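Local coordinates for sortase family protein (Clostridium perfringens, PDB 4D70) that probably acts as a class D sortase, a cysteine transpeptidase that cleaves sorting signals of surface proteins and joins them to the cell wall, at residues A[37-48]-A[130-138]. Sequence-based numbering, arbitrary orientation.
Sequences FKEKFNYSEEEK and KITTLTDIF
Leu134, at the turn of the hairpin joining strands 128-132 and 137-148, sets its side chain against Phe37, Lys40 and Phe41 and against Lys48 of helix 45-52. Its CD2 methyl lies over one face of the Phe37 ring, 3.9 Å from the centroid, in a CH-pi contact, and also meets Phe41 CD1 at 3.5 Å. Lys40 CB packs against the same methyl at 3.8 Å. The Phe37 side chain swings away from its own N (chi1 -178°), which brings the ring to that methyl; Thr132 O lies at the ring edge, 3.8 Å from Phe37 CE2, while Phe41 CE1 comes within 3.5 Å of Thr133 O. The extended Lys48 chain runs past Leu134 CB, and Lys48 NZ donates to Leu134 O at 2.9 Å, tilted 23° from the carbonyl plane. Behind this shell, Thr133 OG1 accepts from Thr135 N (3.2 Å) and Asp136 N in an ST turn and ST motif that shape the hairpin end. A Ser44-Glu47 capping box, its two backbone N-H bonds weak, precedes the helix bearing Lys48, and Leu63 of strand 60-66 touches both phenylalanines. At this surface contact with the sortase barrel, one charged donor probably fixes the turn carbonyl, beside weaker dispersion contacts with the rings.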
loop_
_atom_site.group_PDB
_atom_site.type_symbol
_atom_site.label_atom_id
_atom_site.label_comp_id
_atom_site.label_asym_id
_atom_site.label_seq_id
_atom_site.Cartn_x
_atom_site.Cartn_y
_atom_site.Cartn_z
ATOM N N PHE A 37 12.300 -0.226 -8.929
ATOM C CA PHE A 37 12.341 -0.887 -7.646
ATOM C C PHE A 37 12.830 -2.317 -7.842
ATOM O O PHE A 37 13.672 -2.797 -7.088
ATOM C CB PHE A 37 10.921 -0.907 -6.990
ATOM C CG PHE A 37 10.900 -1.535 -5.633
ATOM C CD1 PHE A 37 11.475 -0.914 -4.552
ATOM C CD2 PHE A 37 10.242 -2.741 -5.435
ATOM C CE1 PHE A 37 11.430 -1.495 -3.301
ATOM C CE2 PHE A 37 10.191 -3.338 -4.184
ATOM C CZ PHE A 37 10.797 -2.729 -3.121
ATOM N N LYS A 38 12.239 -3.014 -8.807
ATOM C CA LYS A 38 12.609 -4.409 -9.089
ATOM C C LYS A 38 14.082 -4.548 -9.339
ATOM O O LYS A 38 14.705 -5.517 -8.898
ATOM C CB LYS A 38 11.854 -4.923 -10.311
ATOM C CG LYS A 38 10.385 -5.192 -10.035
ATOM C CD LYS A 38 9.660 -5.489 -11.334
ATOM C CE LYS A 38 8.346 -6.187 -11.076
ATOM N NZ LYS A 38 7.598 -6.394 -12.351
ATOM N N GLU A 39 14.658 -3.555 -10.016
ATOM C CA GLU A 39 16.102 -3.565 -10.228
ATOM C C GLU A 39 16.853 -3.606 -8.915
ATOM O O GLU A 39 17.933 -4.161 -8.886
ATOM C CB GLU A 39 16.521 -2.370 -11.082
ATOM C CG GLU A 39 16.224 -2.671 -12.548
ATOM C CD GLU A 39 16.430 -1.499 -13.510
ATOM O OE1 GLU A 39 16.478 -0.318 -13.066
ATOM O OE2 GLU A 39 16.558 -1.782 -14.723
ATOM N N LYS A 40 16.282 -3.095 -7.807
ATOM C CA LYS A 40 17.058 -3.065 -6.563
ATOM C C LYS A 40 17.087 -4.385 -5.815
ATOM O O LYS A 40 17.871 -4.561 -4.891
ATOM C CB LYS A 40 16.584 -1.978 -5.625
ATOM C CG LYS A 40 16.458 -0.630 -6.279
ATOM C CD LYS A 40 16.135 0.414 -5.226
ATOM C CE LYS A 40 15.846 1.747 -5.869
ATOM N NZ LYS A 40 15.523 2.741 -4.807
ATOM N N PHE A 41 16.269 -5.343 -6.241
ATOM C CA PHE A 41 16.368 -6.695 -5.697
ATOM C C PHE A 41 17.741 -7.315 -5.863
ATOM O O PHE A 41 18.114 -8.237 -5.135
ATOM C CB PHE A 41 15.366 -7.571 -6.409
ATOM C CG PHE A 41 13.950 -7.276 -6.053
ATOM C CD1 PHE A 41 13.604 -6.871 -4.786
ATOM C CD2 PHE A 41 12.984 -7.429 -6.991
ATOM C CE1 PHE A 41 12.291 -6.657 -4.441
ATOM C CE2 PHE A 41 11.664 -7.206 -6.667
ATOM C CZ PHE A 41 11.321 -6.800 -5.393
ATOM N N ASN A 42 18.477 -6.821 -6.849
ATOM C CA ASN A 42 19.830 -7.334 -7.136
ATOM C C ASN A 42 20.917 -6.536 -6.434
ATOM O O ASN A 42 22.094 -6.747 -6.654
ATOM C CB ASN A 42 20.027 -7.469 -8.656
ATOM C CG ASN A 42 19.180 -8.583 -9.229
ATOM O OD1 ASN A 42 18.291 -8.334 -10.030
ATOM N ND2 ASN A 42 19.409 -9.813 -8.782
ATOM N N TYR A 43 20.519 -5.655 -5.524
ATOM C CA TYR A 43 21.482 -4.891 -4.760
ATOM C C TYR A 43 21.985 -5.839 -3.732
ATOM O O TYR A 43 21.359 -6.870 -3.461
ATOM C CB TYR A 43 20.828 -3.757 -3.982
ATOM C CG TYR A 43 20.560 -2.502 -4.731
ATOM C CD1 TYR A 43 20.669 -2.447 -6.119
ATOM C CD2 TYR A 43 20.243 -1.348 -4.040
ATOM C CE1 TYR A 43 20.466 -1.273 -6.788
ATOM C CE2 TYR A 43 20.044 -0.171 -4.691
ATOM C CZ TYR A 43 20.153 -0.138 -6.049
ATOM O OH TYR A 43 19.891 1.020 -6.675
ATOM N N SER A 44 23.116 -5.497 -3.148
ATOM C CA SER A 44 23.626 -6.228 -2.010
ATOM C C SER A 44 22.858 -5.753 -0.799
ATOM O O SER A 44 22.035 -4.832 -0.852
ATOM C CB SER A 44 25.108 -5.921 -1.776
ATOM O OG SER A 44 25.246 -4.601 -1.293
ATOM N N GLU A 45 23.175 -6.355 0.326
ATOM C CA GLU A 45 22.432 -6.073 1.519
ATOM C C GLU A 45 22.654 -4.667 2.075
ATOM O O GLU A 45 21.687 -4.027 2.459
ATOM C CB GLU A 45 22.669 -7.166 2.549
ATOM C CG GLU A 45 22.327 -8.543 1.989
ATOM C CD GLU A 45 21.306 -9.249 2.858
ATOM O OE1 GLU A 45 21.672 -9.666 3.971
ATOM O OE2 GLU A 45 20.134 -9.366 2.452
ATOM N N GLU A 46 23.883 -4.162 2.086
ATOM C CA GLU A 46 24.115 -2.815 2.598
ATOM C C GLU A 46 23.496 -1.809 1.633
ATOM O O GLU A 46 23.015 -0.760 2.050
ATOM C CB GLU A 46 25.618 -2.541 2.827
ATOM C CG GLU A 46 25.930 -1.123 3.331
ATOM C CD GLU A 46 25.501 -0.839 4.784
ATOM O OE1 GLU A 46 24.644 -1.567 5.339
ATOM O OE2 GLU A 46 26.006 0.149 5.370
ATOM N N GLU A 47 23.504 -2.126 0.346
ATOM C CA GLU A 47 22.895 -1.227 -0.624
ATOM C C GLU A 47 21.398 -1.151 -0.398
ATOM O O GLU A 47 20.787 -0.086 -0.536
ATOM C CB GLU A 47 23.141 -1.730 -2.021
ATOM C CG GLU A 47 24.207 -0.940 -2.747
ATOM C CD GLU A 47 24.893 -1.762 -3.811
ATOM O OE1 GLU A 47 25.290 -2.904 -3.504
ATOM O OE2 GLU A 47 25.057 -1.257 -4.941
ATOM N N LYS A 48 20.814 -2.298 -0.078
ATOM C CA LYS A 48 19.405 -2.346 0.232
ATOM C C LYS A 48 19.142 -1.518 1.473
ATOM O O LYS A 48 18.314 -0.601 1.463
ATOM C CB LYS A 48 18.931 -3.783 0.425
ATOM C CG LYS A 48 18.779 -4.547 -0.891
ATOM C CD LYS A 48 18.472 -6.014 -0.610
ATOM C CE LYS A 48 18.137 -6.801 -1.852
ATOM N NZ LYS A 48 17.880 -8.227 -1.522
ATOM N N LYS A 130 -0.228 -9.758 -0.820
ATOM C CA LYS A 130 1.206 -10.021 -0.729
ATOM C C LYS A 130 2.032 -8.753 -0.947
ATOM O O LYS A 130 1.882 -8.068 -1.925
ATOM C CB LYS A 130 1.599 -11.104 -1.750
ATOM C CG LYS A 130 3.095 -11.481 -1.746
ATOM C CD LYS A 130 3.485 -12.213 -3.028
ATOM C CE LYS A 130 2.916 -13.597 -3.116
ATOM N NZ LYS A 130 3.195 -14.089 -4.495
ATOM N N ILE A 131 2.916 -8.473 -0.009
ATOM C CA ILE A 131 3.729 -7.275 -0.004
ATOM C C ILE A 131 5.184 -7.720 0.044
ATOM O O ILE A 131 5.604 -8.409 0.974
ATOM C CB ILE A 131 3.459 -6.353 1.168
ATOM C CG1 ILE A 131 1.961 -5.999 1.231
ATOM C CG2 ILE A 131 4.317 -5.080 1.051
ATOM C CD1 ILE A 131 1.429 -5.116 0.105
ATOM N N THR A 132 5.927 -7.332 -0.997
ATOM C CA THR A 132 7.353 -7.752 -1.158
ATOM C C THR A 132 8.247 -6.571 -1.062
ATOM O O THR A 132 8.146 -5.624 -1.876
ATOM C CB THR A 132 7.514 -8.396 -2.535
ATOM O OG1 THR A 132 6.567 -9.450 -2.618
ATOM C CG2 THR A 132 8.890 -8.953 -2.713
ATOM N N THR A 133 9.092 -6.557 -0.031
ATOM C CA THR A 133 10.068 -5.512 0.085
ATOM C C THR A 133 11.387 -6.016 -0.570
ATOM O O THR A 133 11.435 -7.107 -1.108
ATOM C CB THR A 133 10.400 -5.182 1.552
ATOM O OG1 THR A 133 10.945 -6.340 2.189
ATOM C CG2 THR A 133 9.123 -4.768 2.309
ATOM N N LEU A 134 12.457 -5.273 -0.405
ATOM C CA LEU A 134 13.736 -5.740 -0.941
ATOM C C LEU A 134 14.313 -6.916 -0.187
ATOM O O LEU A 134 15.206 -7.606 -0.686
ATOM C CB LEU A 134 14.754 -4.614 -0.945
ATOM C CG LEU A 134 14.387 -3.433 -1.818
ATOM C CD1 LEU A 134 15.434 -2.327 -1.631
ATOM C CD2 LEU A 134 14.219 -3.793 -3.268
ATOM N N THR A 135 13.806 -7.167 1.004
ATOM C CA THR A 135 14.341 -8.225 1.812
ATOM C C THR A 135 13.385 -9.326 2.201
ATOM O O THR A 135 13.822 -10.366 2.671
ATOM C CB THR A 135 14.971 -7.637 3.058
ATOM O OG1 THR A 135 13.968 -6.959 3.832
ATOM C CG2 THR A 135 16.097 -6.641 2.670
ATOM N N ASP A 136 12.083 -9.126 2.062
ATOM C CA ASP A 136 11.111 -10.124 2.539
ATOM C C ASP A 136 9.809 -10.140 1.749
ATOM O O ASP A 136 9.465 -9.154 1.130
ATOM C CB ASP A 136 10.638 -9.744 3.956
ATOM C CG ASP A 136 11.721 -9.700 4.962
ATOM O OD1 ASP A 136 12.357 -8.623 5.103
ATOM O OD2 ASP A 136 11.873 -10.700 5.681
ATOM N N ILE A 137 9.072 -11.251 1.851
ATOM C CA ILE A 137 7.708 -11.389 1.324
ATOM C C ILE A 137 6.807 -11.467 2.539
ATOM O O ILE A 137 6.997 -12.337 3.399
ATOM C CB ILE A 137 7.453 -12.721 0.573
ATOM C CG1 ILE A 137 8.538 -13.044 -0.452
ATOM C CG2 ILE A 137 6.039 -12.762 -0.014
ATOM C CD1 ILE A 137 8.915 -11.874 -1.290
ATOM N N PHE A 138 5.854 -10.540 2.623
ATOM C CA PHE A 138 4.874 -10.511 3.722
ATOM C C PHE A 138 3.482 -10.842 3.200
ATOM O O PHE A 138 3.035 -10.254 2.212
ATOM C CB PHE A 138 4.877 -9.132 4.377
ATOM C CG PHE A 138 6.177 -8.805 5.050
ATOM C CD1 PHE A 138 6.564 -9.518 6.196
ATOM C CD2 PHE A 138 7.025 -7.809 4.542
ATOM C CE1 PHE A 138 7.778 -9.256 6.800
ATOM C CE2 PHE A 138 8.205 -7.505 5.194
ATOM C CZ PHE A 138 8.583 -8.232 6.323
#